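Local coordinates for protein L-lactate dehydrogenase (Trichomonas vaginalis, PDB 4UUL) that is a lactate dehydrogenase that in its natural form reduces pyruvate to L-lactate with NADH, although by family it belongs with the malate dehydrogenases, at residues 33-38 with 62-67; 20-25 with 54-59; 3-8 with 28-33. The protein carries 1 engineered substitution. All blocks are in the same frame, centred on the assembly; numbering follows the deposited sequence.

All three contacts lie in the Rossmann-type NAD-binding domain. Contacts 1 and 3 have centres about 6 Å apart and share R33: strand 35-40 pairs with strand 64-70 in contact 1, and in contact 3 the loop leading into strand 35-40 packs on strand 5-10. Contact 2 joins helices 15-25 and 46-57, which pack on the same face of the sheet, its centre about 9 Å from that of contact 1 and 13 Å from that of contact 3. L37 lies about 8 Å, side chain to side chain, from A12 of the predicted NAD(+) loop, and H22 about 8 Å from Q15, which contacts NADH in another structure of this protein; no cofactor is bound here.

Contact 1 of 3, residues 33-38 with 62-67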
ATOM      1  N   ARG B  33      12.944   2.998  12.850  1.00 21.92           N
ATOM      2  CA  ARG B  33      12.480   4.123  13.637  1.00 20.88           C
ATOM      3  C   ARG B  33      10.954   4.231  13.592  1.00 20.22           C
ATOM      4  O   ARG B  33      10.352   4.004  12.545  1.00 21.11           O
ATOM      5  CB  ARG B  33      13.108   5.393  13.088  1.00 21.73           C
ATOM      6  CG  ARG B  33      12.801   6.622  13.907  1.00 21.77           C
ATOM      7  CD  ARG B  33      13.595   7.814  13.400  1.00 22.28           C
ATOM      8  NE  ARG B  33      13.276   9.004  14.186  1.00 21.66           N
ATOM      9  CZ  ARG B  33      13.587  10.237  13.830  1.00 24.03           C
ATOM     10  NH1 ARG B  33      14.232  10.438  12.694  1.00 24.20           N
ATOM     11  NH2 ARG B  33      13.221  11.250  14.601  1.00 26.53           N
ATOM     12  N   GLN B  34      10.322   4.574  14.709  1.00 20.20           N
ATOM     13  CA  GLN B  34       8.885   4.788  14.676  1.00 19.38           C
ATOM     14  C   GLN B  34       8.494   6.077  13.968  1.00 16.92           C
ATOM     15  O   GLN B  34       9.322   7.009  13.863  1.00 17.91           O
ATOM     16  CB  GLN B  34       8.309   4.801  16.064  1.00 19.72           C
ATOM     17  CG  GLN B  34       8.341   3.454  16.767  1.00 23.30           C
ATOM     18  CD  GLN B  34       7.438   3.461  17.947  1.00 26.09           C
ATOM     19  OE1 GLN B  34       7.601   4.278  18.864  1.00 27.31           O
ATOM     20  NE2 GLN B  34       6.465   2.559  17.943  1.00 27.82           N
ATOM     21  N   VAL B  35       7.234   6.120  13.532  1.00 17.11           N
ATOM     22  CA  VAL B  35       6.679   7.280  12.884  1.00 16.15           C
ATOM     23  C   VAL B  35       5.425   7.728  13.622  1.00 15.81           C
ATOM     24  O   VAL B  35       4.701   6.924  14.213  1.00 16.94           O
ATOM     25  CB  VAL B  35       6.369   7.008  11.401  1.00 16.31           C
ATOM     26  CG1 VAL B  35       7.643   6.735  10.654  1.00 18.69           C
ATOM     27  CG2 VAL B  35       5.333   5.897  11.242  1.00 17.50           C
ATOM     28  N   TYR B  36       5.212   9.037  13.599  1.00 16.39           N
ATOM     29  CA  TYR B  36       4.022   9.662  14.141  1.00 15.77           C
ATOM     30  C   TYR B  36       3.391  10.463  12.987  1.00 14.19           C
ATOM     31  O   TYR B  36       4.059  11.333  12.416  1.00 15.88           O
ATOM     32  CB  TYR B  36       4.324  10.585  15.340  1.00 17.55           C
ATOM     33  CG  TYR B  36       3.083  11.174  15.946  1.00 18.81           C
ATOM     34  CD1 TYR B  36       2.441  12.248  15.339  1.00 19.24           C
ATOM     35  CD2 TYR B  36       2.587  10.718  17.154  1.00 20.09           C
ATOM     36  CE1 TYR B  36       1.329  12.836  15.895  1.00 21.54           C
ATOM     37  CE2 TYR B  36       1.469  11.305  17.730  1.00 21.25           C
ATOM     38  CZ  TYR B  36       0.831  12.352  17.077  1.00 21.72           C
ATOM     39  OH  TYR B  36      -0.283  12.925  17.640  1.00 24.10           O
ATOM     40  N   LEU B  37       2.169  10.094  12.572  1.00 14.68           N
ATOM     41  CA  LEU B  37       1.547  10.665  11.356  1.00 14.55           C
ATOM     42  C   LEU B  37       0.675  11.852  11.708  1.00 15.19           C
ATOM     43  O   LEU B  37      -0.205  11.769  12.538  1.00 16.77           O
ATOM     44  CB  LEU B  37       0.728   9.602  10.619  1.00 15.33           C
ATOM     45  CG  LEU B  37       1.525   8.393  10.116  1.00 14.78           C
ATOM     46  CD1 LEU B  37       0.584   7.424   9.474  1.00 16.37           C
ATOM     47  CD2 LEU B  37       2.568   8.842   9.187  1.00 21.36           C
ATOM     48  N   HIS B  38       0.936  12.956  11.029  1.00 15.78           N
ATOM     49  CA  HIS B  38       0.050  14.134  11.051  1.00 15.65           C
ATOM     50  C   HIS B  38      -0.758  14.084   9.763  1.00 15.08           C
ATOM     51  O   HIS B  38      -0.189  14.090   8.670  1.00 16.00           O
ATOM     52  CB  HIS B  38       0.861  15.403  11.110  1.00 15.58           C
ATOM     53  CG  HIS B  38       1.691  15.553  12.341  1.00 16.06           C
ATOM     54  ND1 HIS B  38       1.526  16.600  13.218  1.00 18.57           N
ATOM     55  CD2 HIS B  38       2.744  14.843  12.818  1.00 17.01           C
ATOM     56  CE1 HIS B  38       2.418  16.511  14.191  1.00 19.18           C
ATOM     57  NE2 HIS B  38       3.156  15.440  13.990  1.00 19.68           N
ATOM     58  N   PRO B  62       3.755  -2.045  14.558  1.00 16.32           N
ATOM     59  CA  PRO B  62       4.740  -1.741  15.593  1.00 18.60           C
ATOM     60  C   PRO B  62       5.463  -0.405  15.378  1.00 17.23           C
ATOM     61  O   PRO B  62       6.003   0.193  16.311  1.00 20.08           O
ATOM     62  CB  PRO B  62       5.736  -2.913  15.525  1.00 21.94           C
ATOM     63  CG  PRO B  62       5.430  -3.622  14.260  1.00 25.96           C
ATOM     64  CD  PRO B  62       4.013  -3.341  13.906  1.00 18.53           C
ATOM     65  N   HIS B  63       5.523   0.057  14.129  1.00 16.51           N
ATOM     66  CA  HIS B  63       6.255   1.298  13.826  1.00 16.72           C
ATOM     67  C   HIS B  63       5.442   2.546  14.078  1.00 15.60           C
ATOM     68  O   HIS B  63       5.976   3.643  13.998  1.00 18.69           O
ATOM     69  CB  HIS B  63       6.767   1.339  12.375  1.00 17.80           C
ATOM     70  CG  HIS B  63       7.797   0.317  12.055  1.00 18.79           C
ATOM     71  ND1 HIS B  63       7.493  -0.968  11.675  1.00 20.43           N
ATOM     72  CD2 HIS B  63       9.145   0.406  12.017  1.00 21.48           C
ATOM     73  CE1 HIS B  63       8.604  -1.623  11.423  1.00 20.06           C
ATOM     74  NE2 HIS B  63       9.624  -0.816  11.620  1.00 21.53           N
ATOM     75  N   LEU B  64       4.156   2.404  14.324  1.00 16.24           N
ATOM     76  CA  LEU B  64       3.288   3.557  14.461  1.00 16.16           C
ATOM     77  C   LEU B  64       3.211   4.005  15.895  1.00 16.83           C
ATOM     78  O   LEU B  64       2.560   3.387  16.716  1.00 19.86           O
ATOM     79  CB  LEU B  64       1.905   3.282  13.880  1.00 16.53           C
ATOM     80  CG  LEU B  64       0.939   4.477  13.804  1.00 16.77           C
ATOM     81  CD1 LEU B  64       1.471   5.606  12.943  1.00 16.19           C
ATOM     82  CD2 LEU B  64      -0.394   4.044  13.245  1.00 19.57           C
ATOM     83  N   ALA B  65       3.934   5.075  16.231  1.00 17.31           N
ATOM     84  CA  ALA B  65       3.926   5.651  17.587  1.00 17.71           C
ATOM     85  C   ALA B  65       2.628   6.315  17.913  1.00 18.55           C
ATOM     86  O   ALA B  65       2.201   6.336  19.046  1.00 21.73           O
ATOM     87  CB  ALA B  65       5.062   6.663  17.720  1.00 20.60           C
ATOM     88  N   GLY B  66       1.978   6.872  16.909  1.00 18.68           N
ATOM     89  CA  GLY B  66       0.730   7.593  17.078  1.00 17.96           C
ATOM     90  C   GLY B  66       0.390   8.392  15.825  1.00 18.32           C
ATOM     91  O   GLY B  66       1.096   8.307  14.820  1.00 16.59           O
ATOM     92  N   PHE B  67      -0.690   9.164  15.891  1.00 17.13           N
ATOM     93  CA  PHE B  67      -1.123   9.996  14.795  1.00 17.67           C
ATOM     94  C   PHE B  67      -2.062  11.072  15.346  1.00 19.01           C
ATOM     95  O   PHE B  67      -2.608  10.960  16.453  1.00 19.24           O
ATOM     96  CB  PHE B  67      -1.871   9.171  13.745  1.00 17.81           C
ATOM     97  CG  PHE B  67      -3.078   8.482  14.283  1.00 18.97           C
ATOM     98  CD1 PHE B  67      -4.290   9.126  14.357  1.00 21.36           C
ATOM     99  CD2 PHE B  67      -2.994   7.184  14.729  1.00 21.01           C
ATOM    100  CE1 PHE B  67      -5.409   8.486  14.903  1.00 24.13           C
ATOM    101  CE2 PHE B  67      -4.093   6.546  15.261  1.00 23.99           C
ATOM    102  CZ  PHE B  67      -5.300   7.199  15.334  1.00 26.10           C
TER
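The ring of Y36 lies over the backbone of G66 and F67, with the carbonyl carbon of G66 and the amide N of F67 on the same ring face, both displaced from the ring centre toward its rim. CG, anti to the backbone N (chi1 -177°), lies beside the carbonyl carbon, and from there the ring extends over the neighbouring strand, Y36 CD2 coming to 3.5 Å from G66 C. Glycine suits position 66 because nothing projects to hold the ring off; H6 of the next strand also stacks on this tyrosine. The opposite face is apolar: L37 and L64 cross at about a right angle, L37 CG meeting L64 CD1 at 4.0 Å, and the CB atoms of L37 and F67 touch. Strands 35-40 and 64-70 form, with helix 46-57, a beta-alpha-beta unit of the Rossmann sheet, and L56 of that helix packs on L37. Backbone bonds hold the parallel pairing: V35 N to H63 O (2.8 Å), A65 N to V35 O and L37 N to G66 O. Where the pairing begins, Q34 turns its amide N-H to the residues just before strand 64-70: NE2 reaches P62 O at 2.9 Å.

Contact 2 of 3, residues 20-25 with 54-59; sequences LSHWIA and MELEDC
L56 sets one methyl squarely on the imidazole of H22: CD2 stands 3.5 Å from the ring centroid and only 1° off the ring normal, a CH-pi contact over the middle of the face. Leucine suits this place because its branched end delivers a compact methyl, CD2 being the branch that meets the ring. The ring edge is gripped too. CB of E55 lies in the ring plane, 3.6 Å from H22 NE2, and C59 SG approaches H22 CD2 at 3.7 Å, a sulfur-aromatic contact at the edge. H22 therefore meets 54-59 with one face and one edge, while its ND1 bonds to Y18 O one turn earlier in its own helix, which fixes the rotation of the imidazole. No hydrogen bond spans the two segments, so van der Waals contact carries the join.

Away from the imidazole the packing is looser. A25 CB stays 4.4 Å from L56 CD2. A25 and S21 present short side chains here, and S21 and L56 both pack on L37 of the sheet. The far side of 54-59, where E57 is partly exposed, meets the second subunit: D58 forms salt bridges with R161 and R228 of the second subunit, and E57 one with R228 of that subunit. E55, whose OE2 bonds to Y18 OH, also bonds to S243 of the second subunit through OE1. The arrangement is typical of neighbouring crossover helices on one face of a Rossmann fold, here with the second helix lying at the dimer interface.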
ATOM      1  N   LEU B  20      -0.476   5.837   1.273  1.00 12.57           N
ATOM      2  CA  LEU B  20       0.759   6.368   1.806  1.00 12.82           C
ATOM      3  C   LEU B  20       0.878   6.230   3.318  1.00 12.52           C
ATOM      4  O   LEU B  20       1.930   5.868   3.841  1.00 13.80           O
ATOM      5  CB  LEU B  20       0.853   7.823   1.366  1.00 14.79           C
ATOM      6  CG  LEU B  20       2.065   8.633   1.660  1.00 16.40           C
ATOM      7  CD1 LEU B  20       3.330   8.010   1.038  1.00 16.78           C
ATOM      8  CD2 LEU B  20       1.840  10.089   1.149  1.00 18.76           C
ATOM      9  N   SER B  21      -0.182   6.571   4.012  1.00 12.59           N
ATOM     10  CA  SER B  21      -0.161   6.451   5.459  0.80 14.00           C
ATOM     11  C   SER B  21       0.090   5.027   5.907  1.00 12.30           C
ATOM     12  O   SER B  21       0.912   4.812   6.780  1.00 13.46           O
ATOM     13  CB  SER B  21      -1.445   6.997   6.083  0.80 16.18           C
ATOM     14  OG  SER B  21      -2.589   6.283   5.638  0.80 16.61           O
ATOM     15  N   HIS B  22      -0.592   4.066   5.297  1.00 13.09           N
ATOM     16  CA  HIS B  22      -0.354   2.685   5.690  1.00 12.88           C
ATOM     17  C   HIS B  22       1.059   2.200   5.339  1.00 12.45           C
ATOM     18  O   HIS B  22       1.705   1.503   6.116  1.00 14.09           O
ATOM     19  CB  HIS B  22      -1.400   1.765   5.056  1.00 13.67           C
ATOM     20  CG  HIS B  22      -2.735   1.766   5.734  1.00 13.81           C
ATOM     21  ND1 HIS B  22      -3.715   2.688   5.469  1.00 14.61           N
ATOM     22  CD2 HIS B  22      -3.252   0.937   6.679  1.00 13.30           C
ATOM     23  CE1 HIS B  22      -4.761   2.442   6.246  1.00 15.24           C
ATOM     24  NE2 HIS B  22      -4.498   1.395   6.987  1.00 15.07           N
ATOM     25  N   TRP B  23       1.542   2.627   4.192  0.54 12.03           N
ATOM     26  CA  TRP B  23       2.841   2.198   3.722  0.54 12.89           C
ATOM     27  C   TRP B  23       3.907   2.729   4.660  0.54 13.24           C
ATOM     28  O   TRP B  23       4.789   2.001   5.102  0.54 14.70           O
ATOM     29  CB  TRP B  23       3.039   2.667   2.291  0.54 14.05           C
ATOM     30  CG  TRP B  23       3.966   1.803   1.433  0.54 16.35           C
ATOM     31  CD1 TRP B  23       4.894   0.913   1.874  0.54 20.40           C
ATOM     32  CD2 TRP B  23       3.986   1.710  -0.004  0.54 16.65           C
ATOM     33  NE1 TRP B  23       5.556   0.333   0.807  0.54 22.48           N
ATOM     34  CE2 TRP B  23       4.996   0.787  -0.357  0.54 20.26           C
ATOM     35  CE3 TRP B  23       3.255   2.315  -1.013  0.54 19.44           C
ATOM     36  CZ2 TRP B  23       5.276   0.453  -1.674  0.54 21.00           C
ATOM     37  CZ3 TRP B  23       3.542   1.986  -2.322  0.54 22.10           C
ATOM     38  CH2 TRP B  23       4.544   1.075  -2.638  0.54 21.81           C
ATOM     39  N   ILE B  24       3.804   3.995   5.014  1.00 13.34           N
ATOM     40  CA  ILE B  24       4.751   4.597   5.956  1.00 13.97           C
ATOM     41  C   ILE B  24       4.648   3.928   7.341  1.00 14.28           C
ATOM     42  O   ILE B  24       5.661   3.607   7.983  1.00 14.51           O
ATOM     43  CB  ILE B  24       4.534   6.109   6.061  1.00 14.24           C
ATOM     44  CG1 ILE B  24       4.948   6.760   4.723  1.00 14.55           C
ATOM     45  CG2 ILE B  24       5.386   6.707   7.192  1.00 14.63           C
ATOM     46  CD1 ILE B  24       4.553   8.167   4.575  1.00 14.99           C
ATOM     47  N   ALA B  25       3.418   3.707   7.806  1.00 13.25           N
ATOM     48  CA  ALA B  25       3.214   3.103   9.119  1.00 13.40           C
ATOM     49  C   ALA B  25       3.754   1.678   9.196  1.00 14.97           C
ATOM     50  O   ALA B  25       4.059   1.206  10.293  1.00 15.54           O
ATOM     51  CB  ALA B  25       1.780   3.125   9.512  1.00 14.21           C
ATOM     52  N   MET B  54      -8.959   4.524  11.722  1.00 17.06           N
ATOM     53  CA  MET B  54      -9.435   3.271  12.304  1.00 17.02           C
ATOM     54  C   MET B  54      -8.709   2.089  11.632  1.00 15.98           C
ATOM     55  O   MET B  54      -8.364   1.091  12.304  1.00 16.75           O
ATOM     56  CB  MET B  54     -10.902   3.172  12.062  1.00 18.44           C
ATOM     57  CG  MET B  54     -11.735   4.051  12.952  1.00 20.52           C
ATOM     58  SD  MET B  54     -13.497   4.132  12.450  1.00 28.57           S
ATOM     59  CE  MET B  54     -14.158   2.698  13.252  1.00 32.22           C
ATOM     60  N   GLU B  55      -8.511   2.136  10.319  1.00 15.17           N
ATOM     61  CA  GLU B  55      -7.748   1.084   9.660  1.00 15.17           C
ATOM     62  C   GLU B  55      -6.307   1.073  10.059  1.00 15.15           C
ATOM     63  O   GLU B  55      -5.737  -0.031  10.253  1.00 15.37           O
ATOM     64  CB  GLU B  55      -7.917   1.082   8.151  1.00 17.37           C
ATOM     65  CG  GLU B  55      -9.293   0.618   7.735  1.00 17.73           C
ATOM     66  CD  GLU B  55      -9.306   0.188   6.299  1.00 17.19           C
ATOM     67  OE1 GLU B  55      -8.746  -0.899   5.988  1.00 16.94           O
ATOM     68  OE2 GLU B  55      -9.823   0.951   5.443  1.00 18.12           O
ATOM     69  N   LEU B  56      -5.706   2.245  10.241  1.00 14.04           N
ATOM     70  CA  LEU B  56      -4.333   2.258  10.745  1.00 14.96           C
ATOM     71  C   LEU B  56      -4.253   1.563  12.092  1.00 15.25           C
ATOM     72  O   LEU B  56      -3.384   0.720  12.318  1.00 15.12           O
ATOM     73  CB  LEU B  56      -3.806   3.676  10.864  1.00 14.94           C
ATOM     74  CG  LEU B  56      -3.595   4.479   9.601  1.00 15.04           C
ATOM     75  CD1 LEU B  56      -3.228   5.927   9.960  1.00 16.96           C
ATOM     76  CD2 LEU B  56      -2.461   3.893   8.783  1.00 15.66           C
ATOM     77  N   GLU B  57      -5.181   1.913  12.992  1.00 14.79           N
ATOM     78  CA  GLU B  57      -5.257   1.249  14.294  1.00 16.71           C
ATOM     79  C   GLU B  57      -5.347  -0.261  14.170  1.00 15.68           C
ATOM     80  O   GLU B  57      -4.640  -0.999  14.866  1.00 16.56           O
ATOM     81  CB  GLU B  57      -6.447   1.806  15.090  1.00 18.60           C
ATOM     82  CG  GLU B  57      -6.220   3.207  15.529  1.00 20.54           C
ATOM     83  CD  GLU B  57      -7.441   3.873  16.168  1.00 24.96           C
ATOM     84  OE1 GLU B  57      -8.562   3.371  16.002  1.00 27.08           O
ATOM     85  OE2 GLU B  57      -7.253   4.869  16.897  1.00 25.89           O
ATOM     86  N   ASP B  58      -6.202  -0.699  13.265  1.00 15.57           N
ATOM     87  CA  ASP B  58      -6.517  -2.105  13.093  1.00 16.16           C
ATOM     88  C   ASP B  58      -5.411  -2.905  12.377  1.00 15.90           C
ATOM     89  O   ASP B  58      -5.535  -4.136  12.198  1.00 15.89           O
ATOM     90  CB  ASP B  58      -7.783  -2.245  12.248  1.00 17.18           C
ATOM     91  CG  ASP B  58      -9.035  -1.854  13.000  1.00 19.63           C
ATOM     92  OD1 ASP B  58      -8.935  -1.547  14.222  1.00 19.15           O
ATOM     93  OD2 ASP B  58     -10.138  -1.919  12.401  1.00 21.06           O
ATOM     94  N   CYS B  59      -4.319  -2.245  12.048  1.00 14.45           N
ATOM     95  CA  CYS B  59      -3.129  -2.959  11.577  1.00 14.30           C
ATOM     96  C   CYS B  59      -2.184  -3.314  12.735  1.00 13.19           C
ATOM     97  O   CYS B  59      -1.259  -4.080  12.513  1.00 15.18           O
ATOM     98  CB  CYS B  59      -2.380  -2.112  10.545  1.00 14.74           C
ATOM     99  SG  CYS B  59      -3.263  -1.961   8.980  1.00 14.26           S
TER

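Contact 3 of 3, residues 3-8 with 28-33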
ATOM      1  N   GLU B   3      13.498   9.135  19.054  1.00 42.97           N
ATOM      2  CA  GLU B   3      12.174   9.714  19.107  1.00 38.43           C
ATOM      3  C   GLU B   3      11.553   9.444  17.742  1.00 27.94           C
ATOM      4  O   GLU B   3      12.250   9.337  16.737  1.00 28.43           O
ATOM      5  CB  GLU B   3      12.219  11.225  19.358  1.00 48.62           C
ATOM      6  CG  GLU B   3      12.573  11.625  20.806  1.00 62.12           C
ATOM      7  CD  GLU B   3      12.510  13.134  21.039  1.00 73.93           C
ATOM      8  OE1 GLU B   3      11.413  13.645  21.367  1.00 77.66           O
ATOM      9  OE2 GLU B   3      13.553  13.817  20.900  1.00 78.60           O
ATOM     10  N   ALA B   4      10.248   9.290  17.717  1.00 24.16           N
ATOM     11  CA  ALA B   4       9.559   8.999  16.485  1.00 22.81           C
ATOM     12  C   ALA B   4       9.732  10.170  15.514  1.00 21.05           C
ATOM     13  O   ALA B   4       9.762  11.328  15.909  1.00 22.94           O
ATOM     14  CB  ALA B   4       8.115   8.788  16.705  1.00 23.17           C
ATOM     15  N   ALA B   5       9.784   9.842  14.238  1.00 17.98           N
ATOM     16  CA  ALA B   5       9.794  10.842  13.197  1.00 16.95           C
ATOM     17  C   ALA B   5       8.370  11.286  12.923  1.00 17.09           C
ATOM     18  O   ALA B   5       7.472  10.475  12.790  1.00 18.30           O
ATOM     19  CB  ALA B   5      10.400  10.229  11.931  1.00 18.99           C
ATOM     20  N   HIS B   6       8.172  12.600  12.813  1.00 17.31           N
ATOM     21  CA  HIS B   6       6.868  13.165  12.578  1.00 17.43           C
ATOM     22  C   HIS B   6       6.666  13.470  11.112  1.00 15.52           C
ATOM     23  O   HIS B   6       7.400  14.263  10.514  1.00 16.82           O
ATOM     24  CB  HIS B   6       6.661  14.398  13.466  1.00 18.16           C
ATOM     25  CG  HIS B   6       6.368  14.037  14.881  1.00 19.93           C
ATOM     26  ND1 HIS B   6       5.182  14.340  15.511  1.00 19.90           N
ATOM     27  CD2 HIS B   6       7.121  13.373  15.797  1.00 21.44           C
ATOM     28  CE1 HIS B   6       5.200  13.842  16.747  1.00 21.41           C
ATOM     29  NE2 HIS B   6       6.373  13.268  16.942  1.00 22.32           N
ATOM     30  N   VAL B   7       5.649  12.859  10.510  1.00 14.18           N
ATOM     31  CA  VAL B   7       5.419  12.901   9.077  1.00 13.20           C
ATOM     32  C   VAL B   7       4.050  13.457   8.793  1.00 13.98           C
ATOM     33  O   VAL B   7       3.055  12.914   9.235  1.00 14.34           O
ATOM     34  CB  VAL B   7       5.491  11.449   8.503  1.00 15.05           C
ATOM     35  CG1 VAL B   7       5.207  11.473   7.012  1.00 16.27           C
ATOM     36  CG2 VAL B   7       6.820  10.790   8.836  1.00 16.78           C
ATOM     37  N   LEU B   8       4.010  14.526   8.003  1.00 13.79           N
ATOM     38  CA  LEU B   8       2.750  15.132   7.577  1.00 13.36           C
ATOM     39  C   LEU B   8       2.338  14.591   6.202  1.00 12.27           C
ATOM     40  O   LEU B   8       3.144  14.505   5.281  1.00 12.74           O
ATOM     41  CB  LEU B   8       2.900  16.646   7.473  1.00 14.55           C
ATOM     42  CG  LEU B   8       1.768  17.403   6.790  1.00 15.05           C
ATOM     43  CD1 LEU B   8       0.426  17.261   7.525  1.00 16.29           C
ATOM     44  CD2 LEU B   8       2.119  18.855   6.622  1.00 16.04           C
ATOM     45  N   GLU B  28       8.222   1.229   6.025  1.00 17.65           N
ATOM     46  CA  GLU B  28       8.977   1.258   4.782  1.00 19.83           C
ATOM     47  C   GLU B  28       9.808   2.522   4.586  1.00 20.21           C
ATOM     48  O   GLU B  28      10.794   2.486   3.862  1.00 24.71           O
ATOM     49  CB  GLU B  28       8.033   1.106   3.600  1.00 22.89           C
ATOM     50  CG  GLU B  28       8.634   1.494   2.249  1.00 24.04           C
ATOM     51  CD  GLU B  28       9.813   0.624   1.845  1.00 28.00           C
ATOM     52  OE1 GLU B  28       9.985  -0.497   2.416  1.00 29.95           O
ATOM     53  OE2 GLU B  28      10.549   1.072   0.925  1.00 28.26           O
ATOM     54  N   LEU B  29       9.436   3.620   5.222  1.00 16.21           N
ATOM     55  CA  LEU B  29      10.128   4.890   4.972  1.00 15.35           C
ATOM     56  C   LEU B  29      11.309   5.062   5.937  1.00 16.92           C
ATOM     57  O   LEU B  29      12.416   5.333   5.499  1.00 17.94           O
ATOM     58  CB  LEU B  29       9.139   6.022   5.147  1.00 15.63           C
ATOM     59  CG  LEU B  29       9.715   7.419   4.925  1.00 15.24           C
ATOM     60  CD1 LEU B  29      10.320   7.580   3.550  1.00 16.23           C
ATOM     61  CD2 LEU B  29       8.643   8.494   5.085  1.00 16.29           C
ATOM     62  N   TYR B  30      11.072   4.906   7.232  1.00 16.20           N
ATOM     63  CA  TYR B  30      12.036   5.242   8.283  1.00 16.50           C
ATOM     64  C   TYR B  30      12.697   4.011   8.921  1.00 18.00           C
ATOM     65  O   TYR B  30      13.384   4.113   9.937  1.00 20.21           O
ATOM     66  CB  TYR B  30      11.335   6.071   9.366  1.00 17.94           C
ATOM     67  CG  TYR B  30      11.382   7.562   9.095  1.00 16.08           C
ATOM     68  CD1 TYR B  30      12.486   8.303   9.426  1.00 16.90           C
ATOM     69  CD2 TYR B  30      10.293   8.209   8.528  1.00 16.93           C
ATOM     70  CE1 TYR B  30      12.519   9.666   9.221  1.00 16.75           C
ATOM     71  CE2 TYR B  30      10.333   9.568   8.267  1.00 17.04           C
ATOM     72  CZ  TYR B  30      11.439  10.304   8.668  1.00 16.74           C
ATOM     73  OH  TYR B  30      11.449  11.653   8.463  1.00 18.17           O
ATOM     74  N   GLY B  31      12.496   2.847   8.323  1.00 19.02           N
ATOM     75  CA  GLY B  31      13.214   1.684   8.806  1.00 19.55           C
ATOM     76  C   GLY B  31      12.809   1.279  10.214  1.00 21.27           C
ATOM     77  O   GLY B  31      11.620   1.173  10.494  1.00 22.81           O
ATOM     78  N   ASP B  32      13.775   1.046  11.086  1.00 22.31           N
ATOM     79  CA  ASP B  32      13.451   0.644  12.441  1.00 24.48           C
ATOM     80  C   ASP B  32      12.853   1.758  13.303  1.00 24.20           C
ATOM     81  O   ASP B  32      12.355   1.497  14.388  1.00 26.02           O
ATOM     82  CB  ASP B  32      14.700   0.099  13.152  1.00 28.02           C
ATOM     83  CG  ASP B  32      15.177  -1.215  12.580  1.00 32.22           C
ATOM     84  OD1 ASP B  32      14.454  -1.844  11.795  1.00 30.30           O
ATOM     85  OD2 ASP B  32      16.289  -1.615  12.918  1.00 38.39           O
ATOM     86  N   ARG B  33      12.944   2.998  12.850  1.00 21.92           N
ATOM     87  CA  ARG B  33      12.480   4.123  13.637  1.00 20.88           C
ATOM     88  C   ARG B  33      10.954   4.231  13.592  1.00 20.22           C
ATOM     89  O   ARG B  33      10.352   4.004  12.545  1.00 21.11           O
ATOM     90  CB  ARG B  33      13.108   5.393  13.088  1.00 21.73           C
ATOM     91  CG  ARG B  33      12.801   6.622  13.907  1.00 21.77           C
ATOM     92  CD  ARG B  33      13.595   7.814  13.400  1.00 22.28           C
ATOM     93  NE  ARG B  33      13.276   9.004  14.186  1.00 21.66           N
ATOM     94  CZ  ARG B  33      13.587  10.237  13.830  1.00 24.03           C
ATOM     95  NH1 ARG B  33      14.232  10.438  12.694  1.00 24.20           N
ATOM     96  NH2 ARG B  33      13.221  11.250  14.601  1.00 26.53           N
TER
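The chain from Y30 to R33 folds into a type II' turn, closed by the bond from R33 N to Y30 O (3.1 Å), and this turn sets Y30 and R33 against A5 on strand 5-10. G31 takes the first corner with a positive phi (66°), a conformation that glycine accepts easily. The turn belongs to the end of the first beta-alpha-beta crossover of the Rossmann fold, where the chain leaves helix 15-25 and enters strand 35-40, next to strand 5-10 in the sheet.

A5 is the meeting point of the side chains. Its CB sits over the centre of the Y30 ring, 3.5 Å from the centroid and 14° off the ring normal, in a CH-pi contact whose shortest approach, to Y30 CZ, is 3.4 Å. The same methyl lies over one face of the R33 guanidinium, 3.7 Å from its CZ. Alanine suits the spot because its single methyl serves two flat groups without pushing either away from the strand. Further along, V7 and Y30 slide past each other in opposite directions, V7 CG2 touching Y30 CE2. The tyrosine is buried, with L256 of helix 242-257 and C82 of strand 82-85 also packing on it.

R33 runs along the outer, partly exposed side. CG is anti to the backbone N (chi1 -175°) and the chain stays extended to NE, which carries the guanidinium to the backbone just before the strand. There it holds one carbonyl oxygen side-on in its own plane: E3 O accepts from R33 NE at 2.8 Å, nearly in line with the C=O bond, and from R33 NH2 at 3.0 Å, placed above the carbonyl plane.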